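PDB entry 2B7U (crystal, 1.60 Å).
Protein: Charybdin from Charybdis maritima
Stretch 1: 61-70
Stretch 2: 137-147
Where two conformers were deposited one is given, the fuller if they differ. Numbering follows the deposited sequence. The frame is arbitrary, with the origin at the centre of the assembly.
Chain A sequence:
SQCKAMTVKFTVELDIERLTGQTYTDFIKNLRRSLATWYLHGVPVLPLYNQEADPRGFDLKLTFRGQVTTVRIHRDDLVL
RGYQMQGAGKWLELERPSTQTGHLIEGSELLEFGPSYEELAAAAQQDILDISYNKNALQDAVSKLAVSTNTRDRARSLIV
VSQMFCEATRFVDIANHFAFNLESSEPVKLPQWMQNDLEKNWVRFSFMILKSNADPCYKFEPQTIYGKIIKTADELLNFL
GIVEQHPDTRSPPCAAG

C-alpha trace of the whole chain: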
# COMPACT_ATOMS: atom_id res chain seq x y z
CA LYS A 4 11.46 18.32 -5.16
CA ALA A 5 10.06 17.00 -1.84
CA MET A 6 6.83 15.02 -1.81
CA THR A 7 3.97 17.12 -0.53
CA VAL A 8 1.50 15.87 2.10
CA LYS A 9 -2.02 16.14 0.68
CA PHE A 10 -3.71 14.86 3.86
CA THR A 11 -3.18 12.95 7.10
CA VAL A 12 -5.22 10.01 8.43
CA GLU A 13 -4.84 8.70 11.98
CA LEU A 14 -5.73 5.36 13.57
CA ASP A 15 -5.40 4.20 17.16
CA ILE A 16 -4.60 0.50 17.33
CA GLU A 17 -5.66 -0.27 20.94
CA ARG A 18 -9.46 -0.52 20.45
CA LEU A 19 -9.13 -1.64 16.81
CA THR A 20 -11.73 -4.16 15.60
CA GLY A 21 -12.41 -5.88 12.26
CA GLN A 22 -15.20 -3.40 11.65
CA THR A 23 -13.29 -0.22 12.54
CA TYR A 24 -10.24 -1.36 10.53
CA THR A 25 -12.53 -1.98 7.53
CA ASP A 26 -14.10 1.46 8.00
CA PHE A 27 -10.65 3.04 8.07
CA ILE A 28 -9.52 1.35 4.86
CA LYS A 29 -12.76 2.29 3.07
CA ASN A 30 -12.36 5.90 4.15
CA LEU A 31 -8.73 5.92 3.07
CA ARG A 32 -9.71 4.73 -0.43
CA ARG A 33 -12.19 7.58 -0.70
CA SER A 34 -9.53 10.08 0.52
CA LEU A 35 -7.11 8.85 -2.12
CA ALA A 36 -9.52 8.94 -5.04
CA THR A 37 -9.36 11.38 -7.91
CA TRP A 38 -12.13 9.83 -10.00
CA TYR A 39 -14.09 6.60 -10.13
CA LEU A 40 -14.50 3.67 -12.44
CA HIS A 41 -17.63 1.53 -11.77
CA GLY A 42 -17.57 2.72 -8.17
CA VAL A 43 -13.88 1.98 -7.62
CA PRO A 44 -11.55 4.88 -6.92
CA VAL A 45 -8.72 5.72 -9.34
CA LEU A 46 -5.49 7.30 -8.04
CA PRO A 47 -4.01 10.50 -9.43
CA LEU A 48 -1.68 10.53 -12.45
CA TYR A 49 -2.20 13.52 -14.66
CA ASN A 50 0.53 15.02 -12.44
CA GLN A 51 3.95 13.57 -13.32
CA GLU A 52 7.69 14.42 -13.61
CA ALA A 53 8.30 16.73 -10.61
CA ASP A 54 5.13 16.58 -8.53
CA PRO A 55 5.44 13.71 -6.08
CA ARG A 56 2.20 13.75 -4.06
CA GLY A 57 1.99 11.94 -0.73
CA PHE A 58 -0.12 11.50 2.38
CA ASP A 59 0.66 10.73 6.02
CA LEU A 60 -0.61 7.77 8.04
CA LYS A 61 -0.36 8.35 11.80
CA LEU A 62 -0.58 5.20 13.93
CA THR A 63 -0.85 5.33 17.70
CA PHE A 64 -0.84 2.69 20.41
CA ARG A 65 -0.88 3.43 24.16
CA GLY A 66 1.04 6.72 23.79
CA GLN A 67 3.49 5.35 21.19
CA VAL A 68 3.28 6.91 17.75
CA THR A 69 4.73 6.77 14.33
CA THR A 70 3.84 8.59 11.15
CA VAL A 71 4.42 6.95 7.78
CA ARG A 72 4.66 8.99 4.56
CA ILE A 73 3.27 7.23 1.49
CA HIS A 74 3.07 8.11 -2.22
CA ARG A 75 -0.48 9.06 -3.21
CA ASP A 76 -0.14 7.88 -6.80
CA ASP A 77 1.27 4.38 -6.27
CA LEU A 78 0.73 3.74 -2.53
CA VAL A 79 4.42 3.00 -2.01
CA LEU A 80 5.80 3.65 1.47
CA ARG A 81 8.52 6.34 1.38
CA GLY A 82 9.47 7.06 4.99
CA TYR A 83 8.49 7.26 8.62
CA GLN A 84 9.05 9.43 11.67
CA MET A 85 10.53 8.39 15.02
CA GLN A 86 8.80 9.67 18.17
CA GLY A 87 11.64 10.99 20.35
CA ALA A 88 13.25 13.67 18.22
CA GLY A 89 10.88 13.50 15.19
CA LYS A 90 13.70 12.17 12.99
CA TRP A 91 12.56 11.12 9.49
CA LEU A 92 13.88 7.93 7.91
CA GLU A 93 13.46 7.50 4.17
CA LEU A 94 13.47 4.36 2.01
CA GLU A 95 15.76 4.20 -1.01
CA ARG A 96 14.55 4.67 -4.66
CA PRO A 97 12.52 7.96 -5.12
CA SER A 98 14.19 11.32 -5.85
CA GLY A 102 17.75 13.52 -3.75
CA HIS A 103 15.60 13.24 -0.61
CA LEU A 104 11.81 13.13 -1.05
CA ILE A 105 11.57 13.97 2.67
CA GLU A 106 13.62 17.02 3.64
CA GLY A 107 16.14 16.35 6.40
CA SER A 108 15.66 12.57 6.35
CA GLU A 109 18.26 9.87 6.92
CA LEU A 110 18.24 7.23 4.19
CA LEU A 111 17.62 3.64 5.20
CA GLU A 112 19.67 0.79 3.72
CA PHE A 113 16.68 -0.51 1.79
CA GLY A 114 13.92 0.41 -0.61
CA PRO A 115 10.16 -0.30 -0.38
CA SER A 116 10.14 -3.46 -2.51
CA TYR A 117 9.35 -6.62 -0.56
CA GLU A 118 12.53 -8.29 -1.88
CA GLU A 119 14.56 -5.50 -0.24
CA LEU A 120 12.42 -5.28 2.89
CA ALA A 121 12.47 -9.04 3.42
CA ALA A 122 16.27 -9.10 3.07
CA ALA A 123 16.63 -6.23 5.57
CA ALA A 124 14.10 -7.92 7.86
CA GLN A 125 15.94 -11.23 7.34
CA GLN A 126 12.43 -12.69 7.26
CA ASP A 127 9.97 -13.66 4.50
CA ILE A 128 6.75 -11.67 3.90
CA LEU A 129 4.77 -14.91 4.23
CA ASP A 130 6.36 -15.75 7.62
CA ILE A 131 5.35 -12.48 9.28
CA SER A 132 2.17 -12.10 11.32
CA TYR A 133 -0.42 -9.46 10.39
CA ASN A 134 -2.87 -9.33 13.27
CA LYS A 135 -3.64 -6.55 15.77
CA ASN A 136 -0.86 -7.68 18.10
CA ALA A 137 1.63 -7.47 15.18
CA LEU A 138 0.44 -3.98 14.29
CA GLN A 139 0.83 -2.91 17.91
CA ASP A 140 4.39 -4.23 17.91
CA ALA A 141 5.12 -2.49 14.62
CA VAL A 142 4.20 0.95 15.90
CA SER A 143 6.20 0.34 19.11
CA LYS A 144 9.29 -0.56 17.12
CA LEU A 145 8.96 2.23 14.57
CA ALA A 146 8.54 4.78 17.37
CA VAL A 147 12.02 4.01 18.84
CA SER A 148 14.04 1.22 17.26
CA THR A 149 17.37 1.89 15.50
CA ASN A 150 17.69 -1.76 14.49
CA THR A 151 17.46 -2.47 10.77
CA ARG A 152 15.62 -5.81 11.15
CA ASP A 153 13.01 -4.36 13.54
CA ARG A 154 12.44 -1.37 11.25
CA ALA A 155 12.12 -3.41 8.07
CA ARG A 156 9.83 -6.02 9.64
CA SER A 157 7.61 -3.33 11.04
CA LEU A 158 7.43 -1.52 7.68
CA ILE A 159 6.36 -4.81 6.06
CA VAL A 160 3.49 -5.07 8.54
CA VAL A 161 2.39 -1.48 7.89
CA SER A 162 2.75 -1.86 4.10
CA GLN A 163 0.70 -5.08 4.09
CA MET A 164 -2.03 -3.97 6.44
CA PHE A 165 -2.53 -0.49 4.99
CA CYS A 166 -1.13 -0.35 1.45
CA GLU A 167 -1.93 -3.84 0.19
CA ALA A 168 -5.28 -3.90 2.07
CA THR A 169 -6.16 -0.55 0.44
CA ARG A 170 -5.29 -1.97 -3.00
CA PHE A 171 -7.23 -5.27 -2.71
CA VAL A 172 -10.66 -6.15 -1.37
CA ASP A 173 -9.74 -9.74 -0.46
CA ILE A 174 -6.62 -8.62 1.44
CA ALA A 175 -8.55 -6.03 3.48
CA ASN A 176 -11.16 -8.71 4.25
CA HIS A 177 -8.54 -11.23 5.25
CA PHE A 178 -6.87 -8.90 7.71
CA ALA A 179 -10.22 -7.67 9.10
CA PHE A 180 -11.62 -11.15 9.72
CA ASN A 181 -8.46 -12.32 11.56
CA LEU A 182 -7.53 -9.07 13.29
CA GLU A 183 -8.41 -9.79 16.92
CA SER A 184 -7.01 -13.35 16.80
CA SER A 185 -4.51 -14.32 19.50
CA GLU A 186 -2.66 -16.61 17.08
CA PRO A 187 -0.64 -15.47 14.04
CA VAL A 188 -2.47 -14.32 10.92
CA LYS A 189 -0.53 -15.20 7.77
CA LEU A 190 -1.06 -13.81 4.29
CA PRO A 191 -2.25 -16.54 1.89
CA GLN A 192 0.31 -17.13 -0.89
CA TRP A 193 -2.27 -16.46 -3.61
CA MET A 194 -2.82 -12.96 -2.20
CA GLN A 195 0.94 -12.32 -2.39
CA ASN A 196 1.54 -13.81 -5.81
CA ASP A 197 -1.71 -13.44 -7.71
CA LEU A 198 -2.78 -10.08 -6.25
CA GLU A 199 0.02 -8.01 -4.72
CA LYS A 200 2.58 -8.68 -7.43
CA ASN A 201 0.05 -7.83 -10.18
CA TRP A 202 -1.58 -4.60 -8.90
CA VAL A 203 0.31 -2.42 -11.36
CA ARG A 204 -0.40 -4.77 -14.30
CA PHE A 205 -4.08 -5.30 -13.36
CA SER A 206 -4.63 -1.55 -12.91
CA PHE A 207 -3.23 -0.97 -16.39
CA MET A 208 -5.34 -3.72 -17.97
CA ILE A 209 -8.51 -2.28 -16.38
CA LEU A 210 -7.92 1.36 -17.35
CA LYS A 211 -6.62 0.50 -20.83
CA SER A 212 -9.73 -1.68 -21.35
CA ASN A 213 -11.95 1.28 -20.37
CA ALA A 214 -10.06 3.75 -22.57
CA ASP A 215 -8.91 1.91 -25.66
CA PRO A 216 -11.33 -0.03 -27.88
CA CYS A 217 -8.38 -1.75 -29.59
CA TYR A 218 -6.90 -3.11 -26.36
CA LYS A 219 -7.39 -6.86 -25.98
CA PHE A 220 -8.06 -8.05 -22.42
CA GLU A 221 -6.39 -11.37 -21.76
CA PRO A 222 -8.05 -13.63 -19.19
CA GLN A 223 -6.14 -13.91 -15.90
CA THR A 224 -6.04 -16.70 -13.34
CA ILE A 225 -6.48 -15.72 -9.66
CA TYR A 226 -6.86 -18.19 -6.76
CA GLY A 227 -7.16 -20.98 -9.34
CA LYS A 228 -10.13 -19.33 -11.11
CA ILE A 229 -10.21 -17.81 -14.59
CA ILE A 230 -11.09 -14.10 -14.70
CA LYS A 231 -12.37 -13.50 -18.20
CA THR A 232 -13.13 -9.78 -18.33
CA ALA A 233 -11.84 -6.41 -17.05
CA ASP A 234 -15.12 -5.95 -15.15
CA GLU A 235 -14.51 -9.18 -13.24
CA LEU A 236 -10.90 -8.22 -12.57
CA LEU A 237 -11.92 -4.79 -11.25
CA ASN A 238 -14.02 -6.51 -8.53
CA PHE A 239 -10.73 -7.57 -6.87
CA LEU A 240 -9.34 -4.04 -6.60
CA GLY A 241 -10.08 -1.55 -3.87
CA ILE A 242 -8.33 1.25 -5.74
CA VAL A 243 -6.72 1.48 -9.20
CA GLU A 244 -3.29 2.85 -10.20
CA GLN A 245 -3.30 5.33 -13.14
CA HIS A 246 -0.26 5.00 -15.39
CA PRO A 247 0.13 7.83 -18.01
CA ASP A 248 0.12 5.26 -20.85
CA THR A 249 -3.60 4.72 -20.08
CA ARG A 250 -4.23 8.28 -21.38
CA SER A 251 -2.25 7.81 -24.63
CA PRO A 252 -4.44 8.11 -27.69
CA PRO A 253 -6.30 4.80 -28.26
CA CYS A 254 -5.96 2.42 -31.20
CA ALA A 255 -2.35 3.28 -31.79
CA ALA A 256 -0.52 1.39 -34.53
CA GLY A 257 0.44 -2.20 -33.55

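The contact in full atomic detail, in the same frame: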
# COMPACT_ATOMS: atom_id res chain seq x y z
N LYS A 61 -0.81 8.27 10.41
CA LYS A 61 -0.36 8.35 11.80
C LYS A 61 -0.98 7.19 12.57
O LYS A 61 -2.21 7.02 12.58
CB LYS A 61 -0.77 9.69 12.40
CG LYS A 61 -0.17 9.98 13.78
CD LYS A 61 -0.21 11.51 14.00
CE LYS A 61 0.07 11.94 15.40
NZ LYS A 61 -0.24 13.40 15.55
N LEU A 62 -0.14 6.38 13.20
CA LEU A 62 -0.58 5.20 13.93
C LEU A 62 -0.17 5.35 15.38
O LEU A 62 0.98 5.63 15.65
CB LEU A 62 0.05 3.95 13.35
CG LEU A 62 -0.23 3.65 11.88
CD1 LEU A 62 0.56 2.41 11.44
CD2 LEU A 62 -1.68 3.49 11.62
N THR A 63 -1.11 5.12 16.28
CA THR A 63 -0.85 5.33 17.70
C THR A 63 -1.27 4.10 18.48
O THR A 63 -2.29 3.45 18.17
CB THR A 63 -1.62 6.55 18.19
OG1 THR A 63 -1.10 7.74 17.58
CG2 THR A 63 -1.49 6.67 19.66
N PHE A 64 -0.50 3.77 19.51
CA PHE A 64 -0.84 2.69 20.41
C PHE A 64 -0.32 2.99 21.80
O PHE A 64 0.89 3.01 22.01
CB PHE A 64 -0.22 1.37 19.95
CG PHE A 64 -0.51 0.23 20.88
CD1 PHE A 64 -1.81 -0.13 21.15
CD2 PHE A 64 0.51 -0.48 21.47
CE1 PHE A 64 -2.09 -1.18 22.01
CE2 PHE A 64 0.23 -1.53 22.34
CZ PHE A 64 -1.05 -1.88 22.60
N ARG A 65 -1.23 3.21 22.75
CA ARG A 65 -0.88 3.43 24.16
C ARG A 65 0.24 4.47 24.33
O ARG A 65 1.22 4.23 25.04
CB ARG A 65 -0.52 2.11 24.85
CG ARG A 65 -1.68 1.15 24.93
CD ARG A 65 -1.37 -0.10 25.74
NE ARG A 65 -2.58 -0.90 25.87
CZ ARG A 65 -2.62 -2.23 26.01
NH1 ARG A 65 -3.80 -2.85 26.13
NH2 ARG A 65 -1.50 -2.95 26.04
N GLY A 66 0.10 5.61 23.66
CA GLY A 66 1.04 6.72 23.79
C GLY A 66 2.27 6.68 22.87
O GLY A 66 3.09 7.61 22.89
N GLN A 67 2.42 5.57 22.14
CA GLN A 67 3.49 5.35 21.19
C GLN A 67 2.97 5.72 19.82
O GLN A 67 1.83 5.38 19.50
CB GLN A 67 3.87 3.89 21.21
CG GLN A 67 4.30 3.41 22.59
CD GLN A 67 4.44 1.91 22.65
OE1 GLN A 67 3.45 1.19 22.83
NE2 GLN A 67 5.67 1.42 22.54
N VAL A 68 3.78 6.39 19.03
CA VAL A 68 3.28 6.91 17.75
C VAL A 68 4.35 6.84 16.68
O VAL A 68 5.55 7.03 16.93
CB VAL A 68 2.82 8.40 17.87
CG1 VAL A 68 1.92 8.60 19.04
CG2 VAL A 68 3.98 9.35 17.96
N THR A 69 3.91 6.56 15.48
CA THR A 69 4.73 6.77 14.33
C THR A 69 3.86 7.35 13.23
O THR A 69 2.65 7.20 13.24
CB THR A 69 5.43 5.48 13.89
OG1 THR A 69 6.38 5.78 12.85
CG2 THR A 69 4.45 4.44 13.42
N THR A 70 4.49 8.07 12.33
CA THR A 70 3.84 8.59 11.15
C THR A 70 4.59 8.06 9.95
O THR A 70 5.81 8.20 9.88
CB THR A 70 3.84 10.12 11.11
OG1 THR A 70 3.20 10.62 12.30
CG2 THR A 70 3.09 10.62 9.89
N ALA A 137 0.47 -7.78 16.03
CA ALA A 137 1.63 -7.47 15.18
C ALA A 137 1.67 -5.99 14.82
O ALA A 137 2.75 -5.38 14.74
CB ALA A 137 1.63 -8.33 13.93
N LEU A 138 0.51 -5.40 14.59
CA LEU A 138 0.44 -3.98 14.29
C LEU A 138 0.84 -3.15 15.51
O LEU A 138 1.53 -2.16 15.38
CB LEU A 138 -0.95 -3.62 13.79
CG LEU A 138 -1.14 -2.23 13.20
CD1 LEU A 138 -0.10 -1.92 12.12
CD2 LEU A 138 -2.58 -2.13 12.70
N GLN A 139 0.44 -3.58 16.70
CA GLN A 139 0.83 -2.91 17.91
C GLN A 139 2.35 -2.93 18.06
O GLN A 139 2.99 -1.90 18.34
CB GLN A 139 0.16 -3.58 19.10
CG GLN A 139 -1.33 -3.30 19.21
CD GLN A 139 -2.05 -4.12 20.29
OE1 GLN A 139 -3.26 -4.02 20.45
NE2 GLN A 139 -1.30 -4.94 21.02
N ASP A 140 2.94 -4.09 17.83
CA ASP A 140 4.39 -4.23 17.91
C ASP A 140 5.11 -3.37 16.86
O ASP A 140 6.16 -2.80 17.11
CB ASP A 140 4.78 -5.70 17.74
CG ASP A 140 4.21 -6.59 18.81
OD1 ASP A 140 3.91 -6.09 19.93
OD2 ASP A 140 4.04 -7.81 18.53
N ALA A 141 4.54 -3.30 15.67
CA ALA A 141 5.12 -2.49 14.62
C ALA A 141 5.17 -1.03 14.98
O ALA A 141 6.18 -0.37 14.75
CB ALA A 141 4.35 -2.65 13.33
N VAL A 142 4.09 -0.48 15.53
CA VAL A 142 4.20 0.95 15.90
C VAL A 142 5.18 1.16 17.06
O VAL A 142 5.95 2.12 17.05
CB VAL A 142 2.85 1.79 15.99
CG1 VAL A 142 1.61 1.06 15.42
CG2 VAL A 142 2.66 2.47 17.29
N SER A 143 5.23 0.24 18.02
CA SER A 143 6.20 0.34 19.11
C SER A 143 7.63 0.38 18.60
O SER A 143 8.45 1.18 19.03
CB SER A 143 6.03 -0.82 20.08
OG SER A 143 4.75 -0.80 20.65
N LYS A 144 7.94 -0.50 17.65
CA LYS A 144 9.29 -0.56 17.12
C LYS A 144 9.62 0.67 16.28
O LYS A 144 10.69 1.23 16.39
CB LYS A 144 9.49 -1.83 16.30
CG LYS A 144 9.46 -3.09 17.13
CD LYS A 144 10.67 -3.22 18.03
CE LYS A 144 10.69 -4.58 18.76
NZ LYS A 144 10.21 -5.71 17.90
N LEU A 145 8.69 1.09 15.42
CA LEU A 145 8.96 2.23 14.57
C LEU A 145 9.15 3.51 15.38
O LEU A 145 9.98 4.36 15.02
CB LEU A 145 7.88 2.37 13.48
CG LEU A 145 7.94 1.29 12.38
CD1 LEU A 145 6.68 1.32 11.55
CD2 LEU A 145 9.19 1.41 11.52
N ALA A 146 8.42 3.62 16.48
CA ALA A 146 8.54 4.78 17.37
C ALA A 146 9.99 4.99 17.87
O ALA A 146 10.44 6.12 17.98
CB ALA A 146 7.60 4.64 18.55
N VAL A 147 10.71 3.90 18.14
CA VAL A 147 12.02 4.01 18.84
C VAL A 147 13.19 3.20 18.32
O VAL A 147 14.33 3.48 18.67
CB VAL A 147 11.86 3.67 20.35
CG1 VAL A 147 10.78 4.56 20.94
CG2 VAL A 147 11.57 2.18 20.56

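A β-hairpin lies crosswise on an α-helix, and the two are held together mainly by apolar packing centred on one valine, with a methylene-on-ring contact at one end.

Strands 61-64 and 67-70 are joined by a type I' turn from F64 to Q67. Paired backbone bonds tie them together: F64 N to Q67 O (2.8 Å) and Q67 N to F64 O (3.0 Å) beside the turn, then L62 N to T69 O (2.9 Å) and T69 N to L62 O (3.1 Å). G66, at phi 87°, suits the turn because a CB there would jam against the preceding carbonyl oxygen. The helix crosses the strands steeply, at 105° to the first and 78° to the second, with its axis 8.2 and 6.8 Å away. Since side chains alternate along a strand, L62, F64, Q67 and T69 point toward the helix, while T63 and V68 point away.

V142 points into the middle of this surface. Its CG1 lies 3.9 Å from L62 CB, its CG2 4.1 Å from F64 CB, and its CB 4.0 Å from T69 CG2. A compact, branched side chain can thus touch both strands at once. L62 also reaches L138, CD1 to CD1 at 4.4 Å.

The F64 ring receives Q139 over one face: Q139 CG sits 3.6 Å from the ring centroid, 11° off the normal, a CH-π contact that uses the aliphatic part of a polar residue. S143 OG lies near the ring plane, 4.3 Å from F64 CD2.

Where T69 meets the helix, its OG1 is 3.8 Å from L145 CB; that hydroxyl is hydrogen-bonded elsewhere in the structure, so it can lie against carbon without losing a polar partner. A146 offers only a methyl, which lets the backbone come close: V68 O is 3.5 Å from A146 CB.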